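Local coordinates for uncharacterized protein (PDB 6P8P), which is a bacterial HORMA-domain protein of a type III CBASS system and probably takes part in controlling a cGAS-like enzyme during bacteriophage immunity, at residues Ile51-Pro56 and Lys108-Trp113; Gln19-Ile24 and Ser38-Val43. The protein carries 2 engineered substitutions. All coordinates share one frame; numbering follows the deposited sequence.

Contact 1: Ile51-Pro56 and Lys108-Trp113. With CA (calcium ion), chain E.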
loop_
_atom_site.group_PDB
_atom_site.type_symbol
_atom_site.label_atom_id
_atom_site.label_comp_id
_atom_site.label_asym_id
_atom_site.label_seq_id
_atom_site.Cartn_x
_atom_site.Cartn_y
_atom_site.Cartn_z
ATOM N N ILE A 51 -1.150 -1.193 -8.513
ATOM C CA ILE A 51 -0.411 -1.150 -9.769
ATOM C C ILE A 51 0.604 -2.278 -9.833
ATOM O O ILE A 51 0.761 -2.931 -10.871
ATOM C CB ILE A 51 0.253 0.227 -9.941
ATOM C CG1 ILE A 51 -0.825 1.278 -10.149
ATOM C CG2 ILE A 51 1.250 0.201 -11.077
ATOM C CD1 ILE A 51 -0.325 2.706 -9.965
ATOM N N ALA A 52 1.307 -2.529 -8.731
ATOM C CA ALA A 52 2.281 -3.613 -8.720
ATOM C C ALA A 52 1.613 -4.959 -8.973
ATOM O O ALA A 52 2.253 -5.882 -9.488
ATOM C CB ALA A 52 3.041 -3.624 -7.378
ATOM N N ASP A 53 0.351 -5.105 -8.593
ATOM C CA ASP A 53 -0.427 -6.307 -8.867
ATOM C C ASP A 53 -1.098 -6.277 -10.236
ATOM O O ASP A 53 -1.857 -7.200 -10.551
ATOM C CB ASP A 53 -1.460 -6.511 -7.755
ATOM C CG ASP A 53 -0.798 -6.999 -6.428
ATOM O OD1 ASP A 53 0.201 -7.742 -6.505
ATOM O OD2 ASP A 53 -1.272 -6.638 -5.323
ATOM N N GLN A 54 -0.805 -5.253 -11.046
ATOM C CA GLN A 54 -1.324 -5.089 -12.422
ATOM C C GLN A 54 -2.837 -4.959 -12.456
ATOM O O GLN A 54 -3.488 -5.246 -13.480
ATOM C CB GLN A 54 -0.874 -6.225 -13.351
ATOM C CG GLN A 54 0.632 -6.376 -13.426
ATOM C CD GLN A 54 1.110 -7.207 -14.596
ATOM O OE1 GLN A 54 0.321 -7.717 -15.389
ATOM N NE2 GLN A 54 2.403 -7.324 -14.715
ATOM N N ALA A 55 -3.409 -4.443 -11.373
ATOM C CA ALA A 55 -4.855 -4.271 -11.349
ATOM C C ALA A 55 -5.348 -3.386 -12.481
ATOM O O ALA A 55 -6.434 -3.679 -13.012
ATOM C CB ALA A 55 -5.315 -3.720 -9.999
ATOM N N PRO A 56 -4.650 -2.306 -12.888
ATOM C CA PRO A 56 -5.191 -1.473 -13.971
ATOM C C PRO A 56 -4.834 -1.942 -15.381
ATOM O O PRO A 56 -4.947 -1.160 -16.329
ATOM C CB PRO A 56 -4.600 -0.086 -13.693
ATOM C CG PRO A 56 -3.905 -0.171 -12.337
ATOM C CD PRO A 56 -3.553 -1.639 -12.154
ATOM N N LYS A 108 -10.764 -8.897 -6.138
ATOM C CA LYS A 108 -11.820 -8.997 -5.138
ATOM C C LYS A 108 -11.280 -9.484 -3.800
ATOM O O LYS A 108 -11.735 -9.018 -2.749
ATOM C CB LYS A 108 -12.937 -9.917 -5.633
ATOM C CG LYS A 108 -14.195 -9.901 -4.755
ATOM C CD LYS A 108 -15.309 -10.789 -5.353
ATOM C CE LYS A 108 -16.494 -10.884 -4.397
ATOM N NZ LYS A 108 -17.423 -11.981 -4.785
ATOM N N GLU A 109 -10.291 -10.383 -3.820
ATOM C CA GLU A 109 -9.778 -10.957 -2.580
ATOM C C GLU A 109 -9.037 -9.935 -1.725
ATOM O O GLU A 109 -8.890 -10.146 -0.516
ATOM C CB GLU A 109 -8.851 -12.146 -2.868
ATOM C CG GLU A 109 -7.556 -11.833 -3.592
ATOM C CD GLU A 109 -6.500 -12.926 -3.384
ATOM O OE1 GLU A 109 -5.651 -13.139 -4.280
ATOM O OE2 GLU A 109 -6.519 -13.580 -2.317
ATOM N N GLN A 110 -8.558 -8.842 -2.317
ATOM C CA GLN A 110 -7.874 -7.802 -1.559
ATOM C C GLN A 110 -8.786 -6.637 -1.199
ATOM O O GLN A 110 -8.337 -5.694 -0.558
ATOM C CB GLN A 110 -6.656 -7.314 -2.343
ATOM C CG GLN A 110 -5.584 -8.419 -2.535
ATOM C CD GLN A 110 -4.231 -7.885 -2.981
ATOM O OE1 GLN A 110 -3.458 -7.318 -2.186
ATOM N NE2 GLN A 110 -3.931 -8.069 -4.263
ATOM N N LEU A 111 -10.060 -6.675 -1.582
ATOM C CA LEU A 111 -10.882 -5.489 -1.409
ATOM C C LEU A 111 -11.040 -5.132 0.058
ATOM O O LEU A 111 -11.178 -3.957 0.411
ATOM C CB LEU A 111 -12.273 -5.698 -2.011
ATOM C CG LEU A 111 -12.544 -5.257 -3.416
ATOM C CD1 LEU A 111 -14.052 -5.567 -3.726
ATOM C CD2 LEU A 111 -12.220 -3.816 -3.638
ATOM N N GLY A 112 -11.105 -6.135 0.923
ATOM C CA GLY A 112 -11.287 -5.880 2.340
ATOM C C GLY A 112 -10.235 -4.945 2.890
ATOM O O GLY A 112 -10.549 -3.888 3.449
ATOM N N TRP A 113 -8.962 -5.301 2.716
ATOM C CA TRP A 113 -7.914 -4.453 3.266
ATOM C C TRP A 113 -7.778 -3.162 2.472
ATOM O O TRP A 113 -7.567 -2.094 3.056
ATOM C CB TRP A 113 -6.588 -5.222 3.358
ATOM C CG TRP A 113 -5.662 -5.252 2.173
ATOM C CD1 TRP A 113 -5.462 -6.298 1.305
ATOM C CD2 TRP A 113 -4.747 -4.220 1.780
ATOM N NE1 TRP A 113 -4.500 -5.949 0.379
ATOM C CE2 TRP A 113 -4.055 -4.682 0.649
ATOM C CE3 TRP A 113 -4.472 -2.936 2.259
ATOM C CZ2 TRP A 113 -3.077 -3.916 0.008
ATOM C CZ3 TRP A 113 -3.503 -2.197 1.635
ATOM C CH2 TRP A 113 -2.837 -2.676 0.508
HETATM CA CA CA E . 0.503 -7.719 -4.099
HETATM O O HOH W 1 -2.579 -4.821 -3.989
HETATM O O HOH W 2 -0.312 -6.794 -2.005
HETATM O O HOH W 3 -1.201 -9.495 -4.340
HETATM O O HOH W 4 2.247 -9.015 -5.357
HETATM O O HOH W 5 1.475 -5.554 -4.475
#

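Contact 2: Gln19-Ile24 and Ser38-Val43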
loop_
_atom_site.group_PDB
_atom_site.type_symbol
_atom_site.label_atom_id
_atom_site.label_comp_id
_atom_site.label_asym_id
_atom_site.label_seq_id
_atom_site.Cartn_x
_atom_site.Cartn_y
_atom_site.Cartn_z
ATOM N N GLN A 19 6.374 5.261 -9.231
ATOM C CA GLN A 19 6.583 6.233 -10.297
ATOM C C GLN A 19 5.370 6.307 -11.209
ATOM O O GLN A 19 5.046 7.380 -11.721
ATOM C CB GLN A 19 7.827 5.873 -11.114
ATOM C CG GLN A 19 9.115 5.974 -10.344
ATOM C CD GLN A 19 10.290 5.418 -11.101
ATOM O OE1 GLN A 19 10.173 4.391 -11.782
ATOM N NE2 GLN A 19 11.455 6.078 -10.975
ATOM N N THR A 20 4.707 5.175 -11.427
ATOM C CA THR A 20 3.494 5.139 -12.234
ATOM C C THR A 20 2.389 5.942 -11.563
ATOM O O THR A 20 1.767 6.804 -12.178
ATOM C CB THR A 20 3.041 3.690 -12.420
ATOM O OG1 THR A 20 4.100 2.885 -12.993
ATOM C CG2 THR A 20 1.787 3.634 -13.328
ATOM N N TRP A 21 2.169 5.717 -10.265
ATOM C CA TRP A 21 1.141 6.512 -9.577
ATOM C C TRP A 21 1.461 7.997 -9.603
ATOM O O TRP A 21 0.574 8.822 -9.849
ATOM C CB TRP A 21 1.001 6.053 -8.137
ATOM C CG TRP A 21 -0.052 6.749 -7.359
ATOM C CD1 TRP A 21 0.142 7.498 -6.242
ATOM C CD2 TRP A 21 -1.456 6.780 -7.637
ATOM N NE1 TRP A 21 -1.079 7.961 -5.769
ATOM C CE2 TRP A 21 -2.067 7.550 -6.631
ATOM C CE3 TRP A 21 -2.262 6.203 -8.630
ATOM C CZ2 TRP A 21 -3.437 7.738 -6.567
ATOM C CZ3 TRP A 21 -3.638 6.421 -8.589
ATOM C CH2 TRP A 21 -4.208 7.187 -7.562
ATOM N N ASP A 22 2.723 8.357 -9.365
ATOM C CA ASP A 22 3.103 9.762 -9.405
ATOM C C ASP A 22 2.797 10.374 -10.774
ATOM O O ASP A 22 2.326 11.510 -10.861
ATOM C CB ASP A 22 4.587 9.905 -9.068
ATOM C CG ASP A 22 4.874 9.840 -7.583
ATOM O OD1 ASP A 22 3.934 9.816 -6.773
ATOM O OD2 ASP A 22 6.080 9.817 -7.219
ATOM N N ALA A 23 3.003 9.611 -11.853
ATOM C CA ALA A 23 2.709 10.147 -13.186
ATOM C C ALA A 23 1.213 10.354 -13.358
ATOM O O ALA A 23 0.782 11.337 -13.980
ATOM C CB ALA A 23 3.252 9.224 -14.283
ATOM N N ILE A 24 0.413 9.436 -12.784
ATOM C CA ILE A 24 -1.048 9.542 -12.833
ATOM C C ILE A 24 -1.535 10.716 -12.001
ATOM O O ILE A 24 -2.421 11.470 -12.415
ATOM C CB ILE A 24 -1.685 8.216 -12.375
ATOM C CG1 ILE A 24 -1.383 7.124 -13.409
ATOM C CG2 ILE A 24 -3.182 8.373 -12.160
ATOM C CD1 ILE A 24 -1.681 5.705 -12.952
ATOM N N SER A 38 -3.350 16.296 -2.525
ATOM C CA SER A 38 -2.941 15.739 -1.234
ATOM C C SER A 38 -3.594 14.395 -0.980
ATOM O O SER A 38 -2.949 13.476 -0.456
ATOM C CB SER A 38 -3.286 16.715 -0.103
ATOM O OG SER A 38 -2.437 17.856 -0.165
ATOM N N GLU A 39 -4.883 14.262 -1.310
ATOM C CA GLU A 39 -5.549 12.987 -1.081
ATOM C C GLU A 39 -4.992 11.897 -1.993
ATOM O O GLU A 39 -4.777 10.766 -1.546
ATOM C CB GLU A 39 -7.051 13.096 -1.276
ATOM C CG GLU A 39 -7.788 13.677 -0.075
ATOM C CD GLU A 39 -9.309 13.629 -0.205
ATOM O OE1 GLU A 39 -9.864 12.679 -0.795
ATOM O OE2 GLU A 39 -9.966 14.559 0.301
ATOM N N LEU A 40 -4.778 12.212 -3.266
ATOM C CA LEU A 40 -4.188 11.225 -4.172
ATOM C C LEU A 40 -2.807 10.784 -3.693
ATOM O O LEU A 40 -2.473 9.591 -3.740
ATOM C CB LEU A 40 -4.110 11.792 -5.585
ATOM C CG LEU A 40 -5.353 11.592 -6.458
ATOM C CD1 LEU A 40 -6.556 12.257 -5.938
ATOM C CD2 LEU A 40 -4.993 12.165 -7.857
ATOM N N ARG A 41 -1.993 11.724 -3.217
ATOM C CA ARG A 41 -0.678 11.367 -2.711
ATOM C C ARG A 41 -0.791 10.587 -1.412
ATOM O O ARG A 41 0.015 9.688 -1.158
ATOM C CB ARG A 41 0.183 12.625 -2.535
ATOM C CG ARG A 41 0.616 13.280 -3.833
ATOM C CD ARG A 41 1.472 14.527 -3.579
ATOM N NE ARG A 41 1.995 15.086 -4.818
ATOM C CZ ARG A 41 2.544 16.301 -4.932
ATOM N NH1 ARG A 41 2.634 17.097 -3.876
ATOM N NH2 ARG A 41 2.992 16.727 -6.106
ATOM N N ALA A 42 -1.832 10.844 -0.627
ATOM C CA ALA A 42 -1.971 10.139 0.654
ATOM C C ALA A 42 -2.239 8.636 0.477
ATOM O O ALA A 42 -1.911 7.840 1.370
ATOM C CB ALA A 42 -3.094 10.773 1.472
ATOM N N VAL A 43 -2.851 8.231 -0.636
ATOM C CA VAL A 43 -3.187 6.834 -0.882
ATOM C C VAL A 43 -2.111 6.137 -1.717
ATOM O O VAL A 43 -2.348 5.059 -2.248
ATOM C CB VAL A 43 -4.563 6.683 -1.540
ATOM C CG1 VAL A 43 -5.655 7.288 -0.696
ATOM C CG2 VAL A 43 -4.538 7.291 -2.953
HETATM O O HOH W 6 2.724 12.848 -6.515
#

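Contact 1: Ile51-Pro56 and Lys108-Trp113
Asp53 and Gln110 mark the nearest backbone approach of Ile51-Pro56 to Lys108-Trp113, yet their CA atoms stay 10.5 Å apart, so the short carboxylate of Asp53 and the longer side chain of Gln110 close the gap. The carboxylate of Asp53 grips a calcium ion with both oxygens, OD1 and OD2 each 2.4 Å from the metal. Aspartate suits this place, being short, anionic and able to chelate. OD2 also accepts a hydrogen bond from Gln110 NE2 at 3.2 Å. The N-H...O line is nearly straight (169°), and OD2 lies in the amide plane of Gln110, but the donor sits well above the carboxylate plane, 59° out of it. Beyond CG the glutamine chain is extended, chi2 -165°, which carries its amide far enough. Its OE1 accepts from Trp113 NE1 at 3.1 Å, in the indole plane, an anchor that orients the amide with NE2 toward Asp53. Water 1 donates to both Asp53 OD2 and Gln110 OE1, while water 2, a calcium ligand, also donates to OE1; glutamine is thus second shell to the metal. Asp53 OD1 of the second subunit binds the same ion, placing the site at the dimer interface. Asp53 follows helix 44-52, which a Schellman motif with Gln54 as C-prime residue ends, and Gln110 lies near the start of helix 111-119, whose Leu111 packs on strands 101-106 and 125-129.

Contact 2: Gln19-Ile24 and Ser38-Val43
Trp21, reaching across to Leu40 and Val43, carries most of what Gln19-Ile24 offers to Ser38-Val43. Its indole stands with CG anti to the backbone N, chi1 -178°, a torsion that sends the ring out from helix 17-29 toward the end of helix 35-42. NE1 donates to Leu40 O at 3.0 Å. The oxygen lies in the ring plane, at the indole edge, but the donor is 47° above the carbonyl plane. The bond is bent as well, with an N-H...O angle of 149°. Near the end of its helix the Leu40 carbonyl receives a long, weak backbone bond from Val43 N within the segment, which is consistent with its accepting the indole N-H as another donor in a buried setting. Tryptophan suits the position by joining that donor to a broad apolar surface.

Two helices of the HORMA domain are thereby joined over its beta-sheet, where Met102 of strand 101-106 touches both Trp21 and Leu40. Thr44 and Ala47 of helix 44-52 also pack against the Trp21 side chain. The benzo part of the indole does the apolar work: CZ2 comes 3.8 Å from Val43 CG2, the two side chains meeting at a slant, and 4.2 Å from Leu40 CB. Branched Val43 offers a methyl here even though its backbone is leaving one helix and standing at the N-cap position of the next. Asp22, on the outer side, comes near Arg41 without direct charge contact; OD1 and NE are 5.9 Å apart. Water 6 spans them, donating to Asp22 OD1 at 3.3 Å and accepting from Arg41 NE at 2.9 Å.

How the contacts relate
Contact 2 belongs to the core, its three touching residues all buried, whereas contact 1 is a surface contact at the dimer interface. The chemistry follows: contact 2 sets an indole among aliphatic neighbours with one hydrogen bond to a backbone carbonyl, and a single bridging water at its exposed margin, while contact 1 gathers a carboxylate, an amide and metal-bound waters round calcium. They lie about 16 Å apart, centre to centre, and come in series along the chain, helix 35-42 leading directly into helix 44-52. The latter helix joins them physically, since Ile51 CD1 packs 3.9 Å from Trp21 N and 4.1 Å from Thr20 CG2.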